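Local coordinates for replication initiator A family protein (Staphylococcus aureus CA-347, PDB 4PT7) that probably initiates replication of staphylococcal multiresistance plasmids by binding and assembling at the plasmid replication origin, at residues 17-21 and 22-26; 87-91 and 92-96. All coordinates share one frame; numbering follows the deposited sequence.

Contact 1: residues 17-21 and 22-26; sequences YQIPK and VFFTS
Pro20 lies flat against the ring of Phe23 in a local, buried contact where strand 16-20 turns directly into the short helix 22-25. CB of Pro20 stands 4.1 Å from the centroid of the Phe23 ring and 5° off its normal, a CH-pi contact; CD of Pro20 comes to 3.7 Å from CE2 of Phe23, so the pyrrolidine spans the face from its centre to its rim. The two side chains run alongside each other in the same direction. Tyr29 and Tyr40 meet the Phe23 ring edge-to-face from elsewhere in the chain. With CG1 and the carbonyl carbon of Ile19 anti (chi1 -56°), CG2 is left to reach both aromatic rings, 3.7 Å from CD2 of Phe23 and 3.6 Å from CE1 of Phe24. Val22 adds CG1, 3.8 Å from CB of Pro20. Two backbone bonds close the turn: Phe23 N to Pro20 O at 3.0 Å and Phe24 N to Lys21 O at 2.8 Å. Lys21 O also lies in the plane of the Phe24 ring, at its edge. The Lys21 chain is extended beyond CG, and its NZ forms salt bridges with Glu127 and with Asp45 of the second subunit. Strand 16-20 pairs antiparallel with a strand of that subunit, and Phe24 meets its Tyr17 edge-to-face. Consecutive i+3 to i bonds, with Lys21 and Val22 in helical backbone conformation, make a type I turn that runs on into the short helix 22-25, here placed at an intersubunit beta ladder in the N-terminal region of RepA.

Contact 2: residues 87-91 and 92-96; sequences KGLEN and DGLLI
Leu89 and Leu95 meet through their CB atoms, 3.6 Å apart, where helix 79-91 ends and the chain folds back beside the last turn before entering strand 95-98. CD2 of Leu95 also comes near CB of Leu89; the same side chain packs on Leu108 of the partner strand 107-110. A looser apolar contact joins CD2 of Leu89 to CD1 of Leu94, 4.2 Å away. Met36 on Leu89 and Tyr40 on Leu94, both from helix 34-52, continue this packing into the body of the chain.

Backbone hydrogen bonds make the turn. Leu94 N reaches Leu89 O at 2.8 Å, and Gly93 N reaches Glu90 O at 3.1 Å. This pair, with Gly93 at positive phi (64°) as the C-prime residue, is a Schellman motif: it terminates the helix and turns the chain back so that Leu95 lies beside Leu89 and Glu90. Leu89 O is gripped twice, because Asp92 N also bonds to it, at 3.3 Å; the two donors arrive from opposite faces of the carbonyl plane. Leu94 N is the nearer to that plane, tilted 25° from it, whereas Asp92 N stands well above it. Asp92 N also makes a weak i+4 to i bond to Gly88 O.

Weaker carbon-to-oxygen contacts join the last helical turn to the start of the strand. Glu90 CA makes a CH...O contact with Leu95 O at 3.5 Å. With CG of Glu90 anti to the backbone N (chi1 -157°), that carbon is set beside the same oxygen, CG to Leu95 O being 3.4 Å. The side chain then runs on extended, and its OE1 accepts a hydrogen bond from NE2 of Gln97 farther along the strand.

How the contacts relate
Contact 1 precedes contact 2 in the chain, and their centres are about 15 Å apart. They nonetheless touch directly: CZ of Phe23 and CD1 of Leu94 are 3.4 Å apart, so the aromatic ring at the strand-to-helix turn packs against the leucine that closes the Schellman turn. Tyr29 and Tyr40 bridge the two, each meeting both Phe23 and Leu94, and Tyr40 brings helix 34-52 into the junction. Their surroundings differ. Residues 17-26 join a second subunit, and the side chain of Phe24 lies about 5 Å from a bound sulfate, probably from the crystallisation liquor. No other protein chain of the assembly touches residues 87-96.

Contact 1: residues 17-21 and 22-26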
loop_
_atom_site.group_PDB
_atom_site.type_symbol
_atom_site.label_atom_id
_atom_site.label_comp_id
_atom_site.label_asym_id
_atom_site.label_seq_id
_atom_site.Cartn_x
_atom_site.Cartn_y
_atom_site.Cartn_z
ATOM N N TYR B 17 7.383 9.115 15.428
ATOM C CA TYR B 17 8.267 9.057 14.283
ATOM C C TYR B 17 8.427 10.543 14.025
ATOM O O TYR B 17 7.454 11.293 14.098
ATOM C CB TYR B 17 7.593 8.374 13.094
ATOM C CG TYR B 17 7.521 6.878 13.253
ATOM C CD1 TYR B 17 6.310 6.206 13.104
ATOM C CD2 TYR B 17 8.661 6.131 13.582
ATOM C CE1 TYR B 17 6.231 4.824 13.282
ATOM C CE2 TYR B 17 8.594 4.760 13.763
ATOM C CZ TYR B 17 7.377 4.111 13.611
ATOM O OH TYR B 17 7.307 2.751 13.775
ATOM N N GLN B 18 9.656 10.965 13.754
ATOM C CA GLN B 18 9.958 12.378 13.541
ATOM C C GLN B 18 10.252 12.756 12.102
ATOM O O GLN B 18 11.200 12.243 11.496
ATOM C CB GLN B 18 11.160 12.790 14.411
ATOM C CG GLN B 18 10.930 12.663 15.898
ATOM C CD GLN B 18 12.204 12.875 16.714
ATOM O OE1 GLN B 18 12.196 13.586 17.721
ATOM N NE2 GLN B 18 13.300 12.249 16.287
ATOM N N ILE B 19 9.471 13.687 11.568
ATOM C CA ILE B 19 9.685 14.145 10.205
ATOM C C ILE B 19 10.278 15.544 10.242
ATOM O O ILE B 19 9.746 16.433 10.905
ATOM C CB ILE B 19 8.366 14.199 9.404
ATOM C CG1 ILE B 19 7.674 12.834 9.430
ATOM C CG2 ILE B 19 8.660 14.597 7.953
ATOM C CD1 ILE B 19 6.283 12.847 8.825
ATOM N N PRO B 20 11.406 15.751 9.547
ATOM C CA PRO B 20 12.051 17.066 9.512
ATOM C C PRO B 20 11.089 18.126 8.978
ATOM O O PRO B 20 10.460 17.932 7.934
ATOM C CB PRO B 20 13.231 16.844 8.569
ATOM C CG PRO B 20 13.601 15.427 8.832
ATOM C CD PRO B 20 12.256 14.733 8.905
ATOM N N LYS B 21 10.982 19.244 9.692
ATOM C CA LYS B 21 10.104 20.339 9.289
ATOM C C LYS B 21 10.507 20.899 7.930
ATOM O O LYS B 21 9.667 21.384 7.170
ATOM C CB LYS B 21 10.131 21.467 10.332
ATOM C CG LYS B 21 9.410 21.142 11.643
ATOM C CD LYS B 21 9.131 22.424 12.443
ATOM C CE LYS B 21 8.409 22.114 13.735
ATOM N NZ LYS B 21 8.105 23.353 14.525
ATOM N N VAL B 22 11.796 20.826 7.627
ATOM C CA VAL B 22 12.293 21.322 6.354
ATOM C C VAL B 22 11.586 20.610 5.185
ATOM O O VAL B 22 11.538 21.137 4.078
ATOM C CB VAL B 22 13.839 21.145 6.270
ATOM C CG1 VAL B 22 14.199 19.675 6.268
ATOM C CG2 VAL B 22 14.393 21.852 5.045
ATOM N N PHE B 23 11.017 19.428 5.430
ATOM C CA PHE B 23 10.317 18.701 4.364
ATOM C C PHE B 23 9.003 19.390 4.007
ATOM O O PHE B 23 8.367 19.045 3.011
ATOM C CB PHE B 23 10.012 17.234 4.770
ATOM C CG PHE B 23 11.226 16.330 4.796
ATOM C CD1 PHE B 23 12.480 16.816 4.442
ATOM C CD2 PHE B 23 11.111 14.997 5.182
ATOM C CE1 PHE B 23 13.609 15.982 4.475
ATOM C CE2 PHE B 23 12.225 14.157 5.217
ATOM C CZ PHE B 23 13.477 14.648 4.864
ATOM N N PHE B 24 8.587 20.358 4.815
ATOM C CA PHE B 24 7.333 21.049 4.543
ATOM C C PHE B 24 7.526 22.538 4.275
ATOM O O PHE B 24 6.567 23.255 4.015
ATOM C CB PHE B 24 6.354 20.874 5.708
ATOM C CG PHE B 24 6.074 19.444 6.063
ATOM C CD1 PHE B 24 6.878 18.769 6.975
ATOM C CD2 PHE B 24 4.988 18.774 5.505
ATOM C CE1 PHE B 24 6.601 17.442 7.333
ATOM C CE2 PHE B 24 4.703 17.451 5.853
ATOM C CZ PHE B 24 5.512 16.785 6.772
ATOM N N THR B 25 8.765 23.002 4.338
ATOM C CA THR B 25 9.057 24.410 4.093
ATOM C C THR B 25 9.953 24.559 2.874
ATOM O O THR B 25 9.647 25.343 1.970
ATOM C CB THR B 25 9.752 25.065 5.311
ATOM O OG1 THR B 25 10.977 24.378 5.597
ATOM C CG2 THR B 25 8.845 25.002 6.538
ATOM N N SER B 26 11.048 23.798 2.855
ATOM C CA SER B 26 12.017 23.818 1.755
ATOM C C SER B 26 11.384 23.368 0.446
ATOM O O SER B 26 10.698 22.338 0.399
ATOM C CB SER B 26 13.203 22.894 2.075
ATOM O OG SER B 26 14.133 22.835 1.005
#

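Contact 2: residues 87-91 and 92-96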
loop_
_atom_site.group_PDB
_atom_site.type_symbol
_atom_site.label_atom_id
_atom_site.label_comp_id
_atom_site.label_asym_id
_atom_site.label_seq_id
_atom_site.Cartn_x
_atom_site.Cartn_y
_atom_site.Cartn_z
ATOM N N LYS B 87 13.461 5.548 -4.549
ATOM C CA LYS B 87 13.809 6.407 -5.672
ATOM C C LYS B 87 13.626 7.876 -5.296
ATOM O O LYS B 87 14.477 8.715 -5.584
ATOM C CB LYS B 87 12.934 6.072 -6.884
ATOM C CG LYS B 87 13.446 6.633 -8.218
ATOM C CD LYS B 87 14.724 5.912 -8.665
ATOM C CE LYS B 87 15.077 6.202 -10.133
ATOM N NZ LYS B 87 15.384 7.635 -10.422
ATOM N N GLY B 88 12.504 8.178 -4.652
ATOM C CA GLY B 88 12.224 9.539 -4.247
ATOM C C GLY B 88 13.217 10.056 -3.211
ATOM O O GLY B 88 13.696 11.173 -3.326
ATOM N N LEU B 89 13.535 9.257 -2.197
ATOM C CA LEU B 89 14.492 9.708 -1.186
ATOM C C LEU B 89 15.868 9.869 -1.818
ATOM O O LEU B 89 16.596 10.815 -1.502
ATOM C CB LEU B 89 14.559 8.722 -0.015
ATOM C CG LEU B 89 13.241 8.563 0.756
ATOM C CD1 LEU B 89 13.448 7.668 1.977
ATOM C CD2 LEU B 89 12.740 9.931 1.185
ATOM N N GLU B 90 16.200 8.963 -2.735
ATOM C CA GLU B 90 17.489 9.003 -3.413
ATOM C C GLU B 90 17.638 10.241 -4.303
ATOM O O GLU B 90 18.701 10.862 -4.338
ATOM C CB GLU B 90 17.686 7.739 -4.247
ATOM C CG GLU B 90 19.143 7.410 -4.525
ATOM C CD GLU B 90 19.335 6.084 -5.256
ATOM O OE1 GLU B 90 18.736 5.067 -4.833
ATOM O OE2 GLU B 90 20.101 6.062 -6.247
ATOM N N ASN B 91 16.574 10.614 -5.006
ATOM C CA ASN B 91 16.642 11.784 -5.883
ATOM C C ASN B 91 16.852 13.087 -5.125
ATOM O O ASN B 91 17.332 14.066 -5.690
ATOM C CB ASN B 91 15.376 11.912 -6.742
ATOM C CG ASN B 91 15.301 10.863 -7.840
ATOM O OD1 ASN B 91 16.324 10.446 -8.397
ATOM N ND2 ASN B 91 14.083 10.440 -8.169
ATOM N N ASP B 92 16.485 13.103 -3.848
ATOM C CA ASP B 92 16.638 14.305 -3.041
ATOM C C ASP B 92 17.829 14.220 -2.091
ATOM O O ASP B 92 17.949 14.993 -1.146
ATOM C CB ASP B 92 15.334 14.585 -2.283
ATOM C CG ASP B 92 14.334 15.368 -3.123
ATOM O OD1 ASP B 92 13.117 15.338 -2.834
ATOM O OD2 ASP B 92 14.779 16.038 -4.074
ATOM N N GLY B 93 18.722 13.278 -2.366
ATOM C CA GLY B 93 19.907 13.108 -1.546
ATOM C C GLY B 93 19.642 12.701 -0.112
ATOM O O GLY B 93 20.506 12.855 0.741
ATOM N N LEU B 94 18.460 12.167 0.163
ATOM C CA LEU B 94 18.124 11.746 1.525
ATOM C C LEU B 94 18.451 10.279 1.756
ATOM O O LEU B 94 18.372 9.786 2.889
ATOM C CB LEU B 94 16.639 11.992 1.809
ATOM C CG LEU B 94 16.221 13.460 1.710
ATOM C CD1 LEU B 94 14.706 13.599 1.845
ATOM C CD2 LEU B 94 16.948 14.245 2.807
ATOM N N LEU B 95 18.837 9.585 0.690
ATOM C CA LEU B 95 19.147 8.166 0.785
ATOM C C LEU B 95 20.220 7.760 -0.206
ATOM O O LEU B 95 20.162 8.140 -1.377
ATOM C CB LEU B 95 17.884 7.342 0.512
ATOM C CG LEU B 95 17.997 5.819 0.602
ATOM C CD1 LEU B 95 18.224 5.425 2.046
ATOM C CD2 LEU B 95 16.722 5.168 0.078
ATOM N N ILE B 96 21.203 6.999 0.269
ATOM C CA ILE B 96 22.277 6.504 -0.583
ATOM C C ILE B 96 22.097 4.995 -0.660
ATOM O O ILE B 96 21.901 4.332 0.362
ATOM C CB ILE B 96 23.674 6.796 0.001
ATOM C CG1 ILE B 96 23.913 8.305 0.079
ATOM C CG2 ILE B 96 24.745 6.122 -0.865
ATOM C CD1 ILE B 96 23.798 9.020 -1.246
#